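Local structure of antibiotic biosynthesis monooxygenase (Thermus thermophilus, 1IUJ) at residues M1-V10 against P49-E59. The protein is of unestablished function, may act as a monooxygenase, and binds zinc ions. Residues are numbered along the deposited sequence; the frame is centred on the assembly and turned at random.
Sequences MFVTMNRIPV and PYVVMTLWESE
Thr4 OG1 is gripped by two waters on the face of the sheet that carries Phe2, Thr54 and Trp56. One water, 2.6 Å from Thr4 OG1, donates to Val52 O and also bonds Thr54 OG1; the other accepts from Trp56 NE1 at 2.9 Å, lying in the indole plane at its edge. With chi1 at 58°, OG1 sits between its own N and carbonyl carbon, alongside Thr54 CB, and this places it within reach of both waters. Beneath, strands 2-8 and 50-56 run antiparallel, paired from Phe2-Trp56 to Ile8-Tyr50; the straightest bond is Phe2 N to Trp56 O (2.8 Å, 175°). The Phe2 ring takes Glu59 CA over one face, a CH-pi contact 3.7 Å from the centroid, while Trp56 CD1 meets its edge. On the other face, Met5 and Met53 lie side by side, Met5 CE 4.0 Å from Met53 SD, and pack against the second subunit. There Pro49 CG lies over one face of the Arg7 guanidinium, 3.5 Å from NH2, and NH1 forms a salt bridge with Glu93 of the second subunit. These are the two central strands of a ferredoxin-like dimeric alpha-beta barrel: on one face water links buried hydroxyls and an indole N-H, the other is mainly apolar and builds the dimer.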
ATOM      1  N   MET B   1       8.676  -4.653  10.335  1.00 16.48           N
ATOM      2  CA  MET B   1       8.754  -3.865   9.066  1.00 15.13           C
ATOM      3  C   MET B   1       7.764  -2.707   9.092  1.00 14.08           C
ATOM      4  O   MET B   1       6.617  -2.866   9.523  1.00 14.70           O
ATOM      5  CB  MET B   1       8.550  -4.776   7.846  1.00 16.37           C
ATOM      6  CG  MET B   1       9.056  -4.169   6.572  1.00 19.08           C
ATOM      7  SD  MET B   1       9.019  -5.218   5.090  1.00 26.95           S
ATOM      8  CE  MET B   1       7.341  -5.293   4.860  1.00 23.70           C
ATOM      9  N   PHE B   2       8.216  -1.540   8.661  1.00 12.62           N
ATOM     10  CA  PHE B   2       7.457  -0.300   8.765  1.00 11.79           C
ATOM     11  C   PHE B   2       7.191   0.174   7.335  1.00 12.29           C
ATOM     12  O   PHE B   2       8.070   0.079   6.483  1.00 12.12           O
ATOM     13  CB  PHE B   2       8.277   0.718   9.567  1.00 11.15           C
ATOM     14  CG  PHE B   2       7.711   2.115   9.590  1.00 10.32           C
ATOM     15  CD1 PHE B   2       6.742   2.475  10.533  1.00 11.00           C
ATOM     16  CD2 PHE B   2       8.203   3.084   8.729  1.00  8.71           C
ATOM     17  CE1 PHE B   2       6.229   3.783  10.589  1.00 10.79           C
ATOM     18  CE2 PHE B   2       7.708   4.432   8.762  1.00 11.12           C
ATOM     19  CZ  PHE B   2       6.717   4.775   9.705  1.00 12.37           C
ATOM     20  N   VAL B   3       5.967   0.602   7.047  1.00 11.68           N
ATOM     21  CA  VAL B   3       5.615   0.991   5.685  1.00 11.15           C
ATOM     22  C   VAL B   3       5.024   2.387   5.676  1.00 11.07           C
ATOM     23  O   VAL B   3       4.151   2.712   6.517  1.00 11.03           O
ATOM     24  CB  VAL B   3       4.568  -0.003   5.085  1.00 12.13           C
ATOM     25  CG1 VAL B   3       4.074   0.446   3.735  1.00 13.96           C
ATOM     26  CG2 VAL B   3       5.137  -1.402   5.020  1.00 12.24           C
ATOM     27  N   THR B   4       5.454   3.185   4.709  1.00 10.74           N
ATOM     28  CA  THR B   4       4.793   4.469   4.424  1.00 11.30           C
ATOM     29  C   THR B   4       4.071   4.410   3.092  1.00 11.09           C
ATOM     30  O   THR B   4       4.522   3.733   2.163  1.00 11.84           O
ATOM     31  CB  THR B   4       5.757   5.662   4.400  1.00 11.41           C
ATOM     32  OG1 THR B   4       6.779   5.448   3.409  1.00 12.97           O
ATOM     33  CG2 THR B   4       6.500   5.802   5.700  1.00 11.47           C
ATOM     34  N   MET B   5       2.927   5.069   3.038  1.00 10.83           N
ATOM     35  CA  MET B   5       2.213   5.264   1.778  1.00 10.43           C
ATOM     36  C   MET B   5       1.965   6.748   1.610  1.00 10.97           C
ATOM     37  O   MET B   5       1.250   7.360   2.394  1.00 11.58           O
ATOM     38  CB  MET B   5       0.896   4.486   1.767  1.00 12.04           C
ATOM     39  CG  MET B   5       1.105   3.012   1.842  1.00 13.88           C
ATOM     40  SD  MET B   5      -0.443   2.165   1.524  1.00 17.75           S
ATOM     41  CE  MET B   5       0.107   0.582   1.892  1.00 21.01           C
ATOM     42  N   ASN B   6       2.587   7.337   0.589  1.00 11.70           N
ATOM     43  CA  ASN B   6       2.434   8.760   0.339  1.00 11.71           C
ATOM     44  C   ASN B   6       1.467   8.876  -0.804  1.00 12.89           C
ATOM     45  O   ASN B   6       1.791   8.456  -1.932  1.00 13.56           O
ATOM     46  CB  ASN B   6       3.780   9.343  -0.029  1.00 11.53           C
ATOM     47  CG  ASN B   6       3.853  10.867   0.160  1.00 12.99           C
ATOM     48  OD1 ASN B   6       4.895  11.477  -0.149  1.00 19.30           O
ATOM     49  ND2 ASN B   6       2.797  11.477   0.659  1.00 14.67           N
ATOM     50  N   ARG B   7       0.276   9.381  -0.499  1.00 12.89           N
ATOM     51  CA  ARG B   7      -0.795   9.524  -1.499  1.00 13.32           C
ATOM     52  C   ARG B   7      -0.685  10.894  -2.145  1.00 14.16           C
ATOM     53  O   ARG B   7      -0.822  11.922  -1.479  1.00 14.92           O
ATOM     54  CB  ARG B   7      -2.169   9.344  -0.829  1.00 13.16           C
ATOM     55  CG  ARG B   7      -2.309   8.024  -0.009  1.00 12.29           C
ATOM     56  CD  ARG B   7      -3.572   8.004   0.819  1.00 12.70           C
ATOM     57  NE  ARG B   7      -4.791   8.133   0.025  1.00 16.38           N
ATOM     58  CZ  ARG B   7      -5.338   7.126  -0.660  1.00 16.01           C
ATOM     59  NH1 ARG B   7      -4.783   5.918  -0.651  1.00 16.18           N
ATOM     60  NH2 ARG B   7      -6.449   7.331  -1.357  1.00 18.56           N
ATOM     61  N   ILE B   8      -0.414  10.900  -3.451  1.00 13.14           N
ATOM     62  CA  ILE B   8      -0.076  12.125  -4.170  1.00 13.84           C
ATOM     63  C   ILE B   8      -1.088  12.289  -5.291  1.00 14.15           C
ATOM     64  O   ILE B   8      -1.084  11.492  -6.238  1.00 15.27           O
ATOM     65  CB  ILE B   8       1.373  12.046  -4.680  1.00 14.57           C
ATOM     66  CG1 ILE B   8       2.338  11.913  -3.474  1.00 15.02           C
ATOM     67  CG2 ILE B   8       1.695  13.268  -5.562  1.00 15.79           C
ATOM     68  CD1 ILE B   8       3.702  11.417  -3.841  1.00 19.69           C
ATOM     69  N   PRO B   9      -1.966  13.295  -5.191  1.00 14.50           N
ATOM     70  CA  PRO B   9      -3.032  13.481  -6.163  1.00 15.68           C
ATOM     71  C   PRO B   9      -2.525  14.254  -7.369  1.00 15.83           C
ATOM     72  O   PRO B   9      -2.862  15.432  -7.551  1.00 17.23           O
ATOM     73  CB  PRO B   9      -4.085  14.292  -5.375  1.00 15.25           C
ATOM     74  CG  PRO B   9      -3.260  15.111  -4.436  1.00 15.65           C
ATOM     75  CD  PRO B   9      -2.020  14.308  -4.117  1.00 15.37           C
ATOM     76  N   VAL B  10      -1.744  13.578  -8.194  1.00 16.65           N
ATOM     77  CA  VAL B  10      -1.244  14.181  -9.448  1.00 16.95           C
ATOM     78  C   VAL B  10      -2.223  14.001 -10.588  1.00 17.62           C
ATOM     79  O   VAL B  10      -2.753  12.898 -10.807  1.00 18.79           O
ATOM     80  CB  VAL B  10       0.173  13.665  -9.812  1.00 16.43           C
ATOM     81  CG1 VAL B  10       0.189  12.172 -10.025  1.00 16.79           C
ATOM     82  CG2 VAL B  10       0.736  14.382 -11.041  1.00 17.21           C
ATOM     83  N   PRO B  49      -5.428   9.164  -6.310  1.00 16.24           N
ATOM     84  CA  PRO B  49      -4.001   9.483  -6.167  1.00 14.94           C
ATOM     85  C   PRO B  49      -3.045   8.326  -6.497  1.00 14.52           C
ATOM     86  O   PRO B  49      -3.350   7.154  -6.275  1.00 15.66           O
ATOM     87  CB  PRO B  49      -3.897   9.851  -4.688  1.00 14.48           C
ATOM     88  CG  PRO B  49      -4.954   8.944  -4.038  1.00 15.98           C
ATOM     89  CD  PRO B  49      -6.092   9.039  -4.995  1.00 17.06           C
ATOM     90  N   TYR B  50      -1.861   8.684  -7.003  1.00 13.13           N
ATOM     91  CA  TYR B  50      -0.717   7.758  -6.985  1.00 12.51           C
ATOM     92  C   TYR B  50      -0.397   7.421  -5.529  1.00 12.76           C
ATOM     93  O   TYR B  50      -0.673   8.233  -4.637  1.00 12.90           O
ATOM     94  CB  TYR B  50       0.524   8.438  -7.622  1.00 12.81           C
ATOM     95  CG  TYR B  50       0.664   8.250  -9.125  1.00 12.11           C
ATOM     96  CD1 TYR B  50      -0.159   8.936 -10.016  1.00 15.98           C
ATOM     97  CD2 TYR B  50       1.624   7.385  -9.637  1.00 14.01           C
ATOM     98  CE1 TYR B  50       0.000   8.763 -11.409  1.00 13.71           C
ATOM     99  CE2 TYR B  50       1.784   7.196 -11.028  1.00 14.80           C
ATOM    100  CZ  TYR B  50       0.960   7.884 -11.880  1.00 13.53           C
ATOM    101  OH  TYR B  50       1.108   7.671 -13.254  1.00 14.10           O
ATOM    102  N   VAL B  51       0.167   6.240  -5.316  1.00 12.46           N
ATOM    103  CA  VAL B  51       0.764   5.884  -4.010  1.00 12.49           C
ATOM    104  C   VAL B  51       2.224   5.542  -4.139  1.00 12.42           C
ATOM    105  O   VAL B  51       2.604   4.671  -4.895  1.00 12.97           O
ATOM    106  CB  VAL B  51      -0.033   4.759  -3.267  1.00 13.77           C
ATOM    107  CG1 VAL B  51       0.692   4.322  -2.002  1.00 13.88           C
ATOM    108  CG2 VAL B  51      -1.395   5.272  -2.894  1.00 14.78           C
ATOM    109  N   VAL B  52       3.066   6.225  -3.359  1.00 12.45           N
ATOM    110  CA  VAL B  52       4.466   5.832  -3.272  1.00 12.84           C
ATOM    111  C   VAL B  52       4.550   5.029  -1.980  1.00 12.75           C
ATOM    112  O   VAL B  52       4.329   5.564  -0.865  1.00 13.04           O
ATOM    113  CB  VAL B  52       5.404   7.021  -3.210  1.00 12.63           C
ATOM    114  CG1 VAL B  52       6.832   6.527  -2.939  1.00 13.30           C
ATOM    115  CG2 VAL B  52       5.294   7.915  -4.468  1.00 15.27           C
ATOM    116  N   MET B  53       4.891   3.758  -2.125  1.00 12.44           N
ATOM    117  CA  MET B  53       4.888   2.849  -0.988  1.00 12.98           C
ATOM    118  C   MET B  53       6.316   2.463  -0.686  1.00 13.26           C
ATOM    119  O   MET B  53       7.041   1.990  -1.574  1.00 13.26           O
ATOM    120  CB  MET B  53       4.105   1.582  -1.309  1.00 13.22           C
ATOM    121  CG  MET B  53       4.076   0.654  -0.130  1.00 16.73           C
ATOM    122  SD  MET B  53       3.007  -0.705  -0.470  1.00 25.95           S
ATOM    123  CE  MET B  53       3.789  -1.443  -1.866  1.00 26.88           C
ATOM    124  N   THR B  54       6.723   2.634   0.560  1.00 12.98           N
ATOM    125  CA  THR B  54       8.113   2.368   0.902  1.00 12.99           C
ATOM    126  C   THR B  54       8.179   1.493   2.120  1.00 12.30           C
ATOM    127  O   THR B  54       7.436   1.714   3.090  1.00 12.85           O
ATOM    128  CB  THR B  54       8.848   3.672   1.144  1.00 12.81           C
ATOM    129  OG1 THR B  54       8.719   4.522  -0.008  1.00 13.10           O
ATOM    130  CG2 THR B  54      10.390   3.406   1.283  1.00 13.10           C
ATOM    131  N   LEU B  55       8.986   0.438   2.022  1.00 12.17           N
ATOM    132  CA  LEU B  55       9.148  -0.557   3.082  1.00 12.60           C
ATOM    133  C   LEU B  55      10.475  -0.327   3.772  1.00 12.76           C
ATOM    134  O   LEU B  55      11.503  -0.218   3.102  1.00 13.29           O
ATOM    135  CB  LEU B  55       9.150  -1.971   2.479  1.00 12.83           C
ATOM    136  CG  LEU B  55       7.810  -2.625   2.143  1.00 17.01           C
ATOM    137  CD1 LEU B  55       7.004  -1.793   1.136  1.00 19.77           C
ATOM    138  CD2 LEU B  55       8.136  -4.034   1.592  1.00 17.44           C
ATOM    139  N   TRP B  56      10.433  -0.262   5.098  1.00 11.11           N
ATOM    140  CA  TRP B  56      11.617   0.029   5.936  1.00 11.73           C
ATOM    141  C   TRP B  56      11.783  -1.027   7.022  1.00 12.51           C
ATOM    142  O   TRP B  56      10.807  -1.603   7.500  1.00 12.84           O
ATOM    143  CB  TRP B  56      11.375   1.385   6.634  1.00 11.52           C
ATOM    144  CG  TRP B  56      11.401   2.584   5.686  1.00 10.76           C
ATOM    145  CD1 TRP B  56      10.337   3.291   5.195  1.00 13.84           C
ATOM    146  CD2 TRP B  56      12.573   3.237   5.203  1.00 14.03           C
ATOM    147  NE1 TRP B  56      10.779   4.312   4.382  1.00 15.32           N
ATOM    148  CE2 TRP B  56      12.153   4.312   4.387  1.00 13.15           C
ATOM    149  CE3 TRP B  56      13.948   3.018   5.373  1.00 14.33           C
ATOM    150  CZ2 TRP B  56      13.063   5.150   3.724  1.00 13.89           C
ATOM    151  CZ3 TRP B  56      14.850   3.855   4.712  1.00 14.56           C
ATOM    152  CH2 TRP B  56      14.402   4.906   3.918  1.00 13.69           C
ATOM    153  N   GLU B  57      13.029  -1.264   7.462  1.00 13.84           N
ATOM    154  CA  GLU B  57      13.260  -2.193   8.571  1.00 14.94           C
ATOM    155  C   GLU B  57      12.577  -1.751   9.869  1.00 14.17           C
ATOM    156  O   GLU B  57      12.170  -2.588  10.684  1.00 15.48           O
ATOM    157  CB  GLU B  57      14.778  -2.309   8.811  1.00 15.89           C
ATOM    158  CG  GLU B  57      15.221  -3.368   9.780  1.00 23.10           C
ATOM    159  CD  GLU B  57      15.624  -4.616   9.033  1.00 30.61           C
ATOM    160  OE1 GLU B  57      14.710  -5.396   8.693  1.00 34.00           O
ATOM    161  OE2 GLU B  57      16.847  -4.794   8.756  1.00 34.19           O
ATOM    162  N   SER B  58      12.450  -0.429  10.048  1.00 13.68           N
ATOM    163  CA  SER B  58      11.860   0.152  11.244  1.00 12.77           C
ATOM    164  C   SER B  58      11.418   1.566  11.012  1.00 11.37           C
ATOM    165  O   SER B  58      11.875   2.213  10.082  1.00 10.98           O
ATOM    166  CB  SER B  58      12.858   0.149  12.406  1.00 13.03           C
ATOM    167  OG  SER B  58      13.932   1.073  12.176  1.00 15.92           O
ATOM    168  N   GLU B  59      10.565   2.069  11.904  1.00 11.95           N
ATOM    169  CA  GLU B  59      10.213   3.474  11.889  1.00 11.35           C
ATOM    170  C   GLU B  59      11.455   4.386  12.045  1.00 11.65           C
ATOM    171  O   GLU B  59      11.545   5.427  11.396  1.00 11.42           O
ATOM    172  CB  GLU B  59       9.144   3.743  12.948  1.00 11.82           C
ATOM    173  CG  GLU B  59       8.691   5.196  12.996  1.00 13.77           C
ATOM    174  CD  GLU B  59       7.579   5.436  14.002  1.00 16.04           C
ATOM    175  OE1 GLU B  59       7.083   4.495  14.667  1.00 19.38           O
ATOM    176  OE2 GLU B  59       7.239   6.602  14.143  1.00 18.99           O
TER
HETATM  177  O   HOH W   1       9.365   6.552   3.254  1.00 14.63           O
HETATM  178  O   HOH W   2       6.527   6.147   0.901  1.00 15.53           O
HETATM  179  O   HOH W   3      -3.226  10.822  -9.087  1.00 26.97           O